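Local coordinates for C-type lectin domain family 4, member b1 (Mus musculus, PDB 6LKR), which is a calcium-binding C-type lectin receptor of the immune system that probably recognises carbohydrate ligands through this domain, at residues 17-22 with 55-60; 21-24 with 30-33. All coordinates share one frame; numbering follows the deposited sequence.

Contact 1 (17-22 with 55-60)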
loop_
_atom_site.group_PDB
_atom_site.type_symbol
_atom_site.label_atom_id
_atom_site.label_comp_id
_atom_site.label_asym_id
_atom_site.label_seq_id
_atom_site.Cartn_x
_atom_site.Cartn_y
_atom_site.Cartn_z
ATOM N N TYR A 17 4.066 -14.332 2.192
ATOM C CA TYR A 17 3.534 -14.353 3.574
ATOM C C TYR A 17 4.160 -15.506 4.357
ATOM O O TYR A 17 4.441 -16.573 3.762
ATOM C CB TYR A 17 2.010 -14.461 3.544
ATOM C CG TYR A 17 1.336 -13.290 2.876
ATOM C CD1 TYR A 17 1.155 -13.257 1.506
ATOM C CD2 TYR A 17 0.917 -12.193 3.612
ATOM C CE1 TYR A 17 0.553 -12.174 0.885
ATOM C CE2 TYR A 17 0.297 -11.110 3.011
ATOM C CZ TYR A 17 0.119 -11.098 1.641
ATOM O OH TYR A 17 -0.489 -10.036 1.039
ATOM N N LEU A 18 4.350 -15.297 5.661
ATOM C CA LEU A 18 4.839 -16.342 6.596
ATOM C C LEU A 18 4.249 -16.132 7.988
ATOM O O LEU A 18 4.340 -15.007 8.515
ATOM C CB LEU A 18 6.368 -16.293 6.663
ATOM C CG LEU A 18 6.994 -17.345 7.580
ATOM C CD1 LEU A 18 7.046 -18.679 6.869
ATOM C CD2 LEU A 18 8.384 -16.927 8.050
ATOM N N VAL A 19 3.752 -17.213 8.583
ATOM C CA VAL A 19 3.462 -17.304 10.039
ATOM C C VAL A 19 4.739 -17.820 10.703
ATOM O O VAL A 19 5.084 -18.985 10.543
ATOM C CB VAL A 19 2.255 -18.221 10.318
ATOM C CG1 VAL A 19 1.958 -18.302 11.802
ATOM C CG2 VAL A 19 1.022 -17.781 9.545
ATOM N N PRO A 20 5.501 -16.966 11.417
ATOM C CA PRO A 20 6.753 -17.398 12.037
ATOM C C PRO A 20 6.524 -18.305 13.253
ATOM O O PRO A 20 5.476 -18.220 13.876
ATOM C CB PRO A 20 7.460 -16.088 12.424
ATOM C CG PRO A 20 6.366 -15.051 12.512
ATOM C CD PRO A 20 5.218 -15.545 11.650
ATOM N N THR A 21 7.515 -19.152 13.548
ATOM C CA THR A 21 7.500 -20.160 14.647
ATOM C C THR A 21 8.667 -19.949 15.629
ATOM O O THR A 21 8.657 -20.635 16.666
ATOM C CB THR A 21 7.504 -21.571 14.046
ATOM O OG1 THR A 21 8.447 -21.558 12.970
ATOM C CG2 THR A 21 6.140 -22.002 13.544
ATOM N N VAL A 22 9.615 -19.032 15.360
ATOM C CA VAL A 22 10.811 -18.820 16.240
ATOM C C VAL A 22 10.317 -18.689 17.682
ATOM O O VAL A 22 10.873 -19.381 18.555
ATOM C CB VAL A 22 11.683 -17.591 15.905
ATOM C CG1 VAL A 22 13.053 -17.703 16.563
ATOM C CG2 VAL A 22 11.842 -17.353 14.423
ATOM N N THR A 55 -5.919 -14.942 6.431
ATOM C CA THR A 55 -6.695 -15.728 7.424
ATOM C C THR A 55 -6.768 -17.196 6.988
ATOM O O THR A 55 -6.835 -18.052 7.877
ATOM C CB THR A 55 -8.051 -15.081 7.707
ATOM O OG1 THR A 55 -8.798 -14.994 6.496
ATOM C CG2 THR A 55 -7.873 -13.717 8.334
ATOM N N GLY A 56 -6.674 -17.485 5.691
ATOM C CA GLY A 56 -6.674 -18.871 5.181
ATOM C C GLY A 56 -5.447 -19.656 5.635
ATOM O O GLY A 56 -5.523 -20.904 5.669
ATOM N N ILE A 57 -4.343 -18.984 5.973
ATOM C CA ILE A 57 -3.079 -19.676 6.369
ATOM C C ILE A 57 -2.913 -19.673 7.894
ATOM O O ILE A 57 -1.858 -20.128 8.365
ATOM C CB ILE A 57 -1.863 -19.087 5.628
ATOM C CG1 ILE A 57 -1.509 -17.665 6.071
ATOM C CG2 ILE A 57 -2.090 -19.171 4.132
ATOM C CD1 ILE A 57 -0.117 -17.224 5.655
ATOM N N LEU A 58 -3.926 -19.219 8.640
ATOM C CA LEU A 58 -3.874 -19.127 10.120
ATOM C C LEU A 58 -4.609 -20.309 10.765
ATOM O O LEU A 58 -5.430 -20.972 10.097
ATOM C CB LEU A 58 -4.482 -17.798 10.577
ATOM C CG LEU A 58 -3.857 -16.543 9.972
ATOM C CD1 LEU A 58 -4.518 -15.287 10.518
ATOM C CD2 LEU A 58 -2.353 -16.500 10.202
ATOM N N ASP A 59 -4.299 -20.540 12.037
ATOM C CA ASP A 59 -4.993 -21.501 12.927
ATOM C C ASP A 59 -6.162 -20.766 13.590
ATOM O O ASP A 59 -5.911 -19.772 14.288
ATOM C CB ASP A 59 -3.988 -22.074 13.924
ATOM C CG ASP A 59 -4.577 -23.038 14.936
ATOM O OD1 ASP A 59 -5.816 -23.163 14.998
ATOM O OD2 ASP A 59 -3.778 -23.641 15.669
ATOM N N ILE A 60 -7.397 -21.230 13.378
ATOM C CA ILE A 60 -8.632 -20.579 13.917
ATOM C C ILE A 60 -8.589 -20.531 15.448
ATOM O O ILE A 60 -9.408 -19.787 16.021
ATOM C CB ILE A 60 -9.923 -21.273 13.439
ATOM C CG1 ILE A 60 -9.953 -22.761 13.800
ATOM C CG2 ILE A 60 -10.141 -21.046 11.951
ATOM C CD1 ILE A 60 -11.346 -23.352 13.791
#

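Contact 2 (21-24 with 30-33)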
loop_
_atom_site.group_PDB
_atom_site.type_symbol
_atom_site.label_atom_id
_atom_site.label_comp_id
_atom_site.label_asym_id
_atom_site.label_seq_id
_atom_site.Cartn_x
_atom_site.Cartn_y
_atom_site.Cartn_z
ATOM N N THR A 21 7.515 -19.152 13.548
ATOM C CA THR A 21 7.500 -20.160 14.647
ATOM C C THR A 21 8.667 -19.949 15.629
ATOM O O THR A 21 8.657 -20.635 16.666
ATOM C CB THR A 21 7.504 -21.571 14.046
ATOM O OG1 THR A 21 8.447 -21.558 12.970
ATOM C CG2 THR A 21 6.140 -22.002 13.544
ATOM N N VAL A 22 9.615 -19.032 15.360
ATOM C CA VAL A 22 10.811 -18.820 16.240
ATOM C C VAL A 22 10.317 -18.689 17.682
ATOM O O VAL A 22 10.873 -19.381 18.555
ATOM C CB VAL A 22 11.683 -17.591 15.905
ATOM C CG1 VAL A 22 13.053 -17.703 16.563
ATOM C CG2 VAL A 22 11.842 -17.353 14.423
ATOM N N PHE A 23 9.342 -17.809 17.925
ATOM C CA PHE A 23 8.686 -17.681 19.252
ATOM C C PHE A 23 7.220 -18.082 19.107
ATOM O O PHE A 23 6.612 -17.818 18.058
ATOM C CB PHE A 23 8.898 -16.297 19.874
ATOM C CG PHE A 23 8.944 -15.129 18.924
ATOM C CD1 PHE A 23 7.788 -14.679 18.301
ATOM C CD2 PHE A 23 10.132 -14.452 18.690
ATOM C CE1 PHE A 23 7.824 -13.592 17.441
ATOM C CE2 PHE A 23 10.164 -13.359 17.839
ATOM C CZ PHE A 23 9.009 -12.933 17.221
ATOM N N SER A 24 6.701 -18.767 20.128
ATOM C CA SER A 24 5.290 -19.220 20.209
ATOM C C SER A 24 4.374 -17.995 20.311
ATOM O O SER A 24 3.242 -18.083 19.810
ATOM C CB SER A 24 5.090 -20.178 21.363
ATOM O OG SER A 24 5.733 -19.700 22.536
ATOM N N LYS A 30 8.002 -6.678 19.415
ATOM C CA LYS A 30 8.927 -7.831 19.233
ATOM C C LYS A 30 8.507 -8.627 17.991
ATOM O O LYS A 30 9.400 -9.170 17.312
ATOM C CB LYS A 30 8.952 -8.705 20.489
ATOM C CG LYS A 30 9.589 -8.053 21.710
ATOM C CD LYS A 30 11.007 -7.578 21.485
ATOM C CE LYS A 30 11.676 -7.106 22.759
ATOM N NZ LYS A 30 11.898 -8.228 23.700
ATOM N N SER A 31 7.202 -8.688 17.708
ATOM C CA SER A 31 6.633 -9.328 16.489
ATOM C C SER A 31 7.040 -8.537 15.239
ATOM O O SER A 31 7.509 -9.160 14.262
ATOM C CB SER A 31 5.137 -9.458 16.590
ATOM O OG SER A 31 4.766 -10.299 17.672
ATOM N N GLU A 32 6.876 -7.209 15.249
ATOM C CA GLU A 32 7.309 -6.357 14.110
ATOM C C GLU A 32 8.831 -6.484 13.946
ATOM O O GLU A 32 9.291 -6.558 12.793
ATOM C CB GLU A 32 6.858 -4.906 14.286
ATOM C CG GLU A 32 7.369 -3.962 13.198
ATOM C CD GLU A 32 6.997 -4.258 11.747
ATOM O OE1 GLU A 32 6.120 -5.097 11.506
ATOM O OE2 GLU A 32 7.579 -3.621 10.850
ATOM N N GLU A 33 9.584 -6.478 15.047
ATOM C CA GLU A 33 11.068 -6.601 15.012
ATOM C C GLU A 33 11.446 -7.915 14.312
ATOM O O GLU A 33 12.325 -7.879 13.437
ATOM C CB GLU A 33 11.649 -6.533 16.424
ATOM C CG GLU A 33 13.164 -6.645 16.464
ATOM C CD GLU A 33 13.738 -6.590 17.869
ATOM O OE1 GLU A 33 13.387 -7.469 18.696
ATOM O OE2 GLU A 33 14.523 -5.664 18.136
#

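Contact 1 (17-22 with 55-60)
Val19 and Leu58 meet obliquely, one methyl from each: Val19 CG2 lies 3.7 Å from Leu58 CD2, the shortest side-chain approach between 17-22 and 55-60. The torsion of Val19 decides which branch does this. CG1 stands opposite the backbone N (chi1 -180°), leaving CG2 beside that N and turned toward 55-60. The same methyl has Ile57 for a second partner. Val19 CG2 is 3.9 Å from Ile57 O, a contact without a hydrogen bond, and 4.1 Å from Ile57 CD1. Seen from CG2, the directions to Leu58 CD2 and Ile57 CD1 are close to perpendicular, so these two methyls meet it along separate lines. Ile57 CD1 lies between Val19 and the strand, and also touches Tyr17 CB, at 4.1 Å. Tyr17 contributes only this first side-chain carbon; its ring leads off toward Phe53, whose ring it meets with the planes about 50° apart.

Ile57 points at 17-22 from the start, whereas Leu58 leaves the backbone to one side and only CD2 closes in. Helix 48-56 is ending here, and Leu58 N bonds to Thr55 O at 3.2 Å as the chain turns. In the C-type lectin fold the contact thus joins the loop just after strand 15-18, where Val19 lies, to the end of helix 48-56. Val19 and Leu58 both also touch Val128 of strand 126-132, which gives the pair a common third neighbour, while Leu58 continues to Trp114 and Val106.

With methyl and methylene groups as its main partners and no hydrogen bond across it, this small contact of 153 Å² probably depends on fit and on partial exclusion of water, and its chemistry imposes little directional preference.

Contact 2 (21-24 with 30-33)
A chi1 of 35° sets Phe23 CG between its own backbone N and carbonyl carbon, and with chi2 at 72° the ring extends from the loop toward helix 28-37. This extension spans a backbone gap of 9.0 Å between Phe23 CA and Ser31 CA. The far end of the ring makes the closest approach: Phe23 CZ comes within 3.8 Å of Lys30 O. The C-O...CZ angle, near 112°, places that ring carbon to the side of the carbonyl instead of straight ahead of it. Phe23 CZ is also 4.4 Å from Ser31 CA, and the ring meets both helix atoms obliquely. No hydrogen bond crosses between the segments, which bury 88 Å² together, and the fit is a loose van der Waals contact with the helix backbone.

In the C-type lectin fold this is where the chain leaves strand 15-18 and passes through a short loop into helix 28-37, which the Cys35-Cys129 disulfide ties to strand 126-132. Phe23 thus folds back from the loop onto the helix that the same loop leads into, touching Asn34 one turn further along as well.

The two flanking side chains play unequal parts. Lys30 starts toward the loop, but its CB stays 5.3 Å from Phe23 CZ, and the chain then carries its amine away; that residue was modelled in two conformers, consistent with some mobility. Ser31 OG approaches the ring loosely, 4.5 Å from Phe23 CE1. Although the nearest group from the loop is thus an aromatic carbon, the hydroxyl of this buried serine has a polar partner in its own chain, through a hydrogen bond to Ser27 O in the preceding turn.

How the contacts relate
Both contacts start from one run of chain, sharing Thr21 and Val22, yet use different residues of it and face different helices: contact 1 meets the end of helix 48-56, contact 2 the first half of helix 28-37. Their centres are 12 Å apart. Each is partly buried; contact 1 is somewhat nearer the chain centre, about 10 Å between centres against 12 Å. None of the touching residues of contact 1 is exposed, whereas one of contact 2 is. The chemistry of contact 1 is mostly aliphatic. Contact 2 sets an aromatic ring against helix backbone, beside an exposed lysine. Neither carries a cross-segment hydrogen bond, and both lie away from the calcium site.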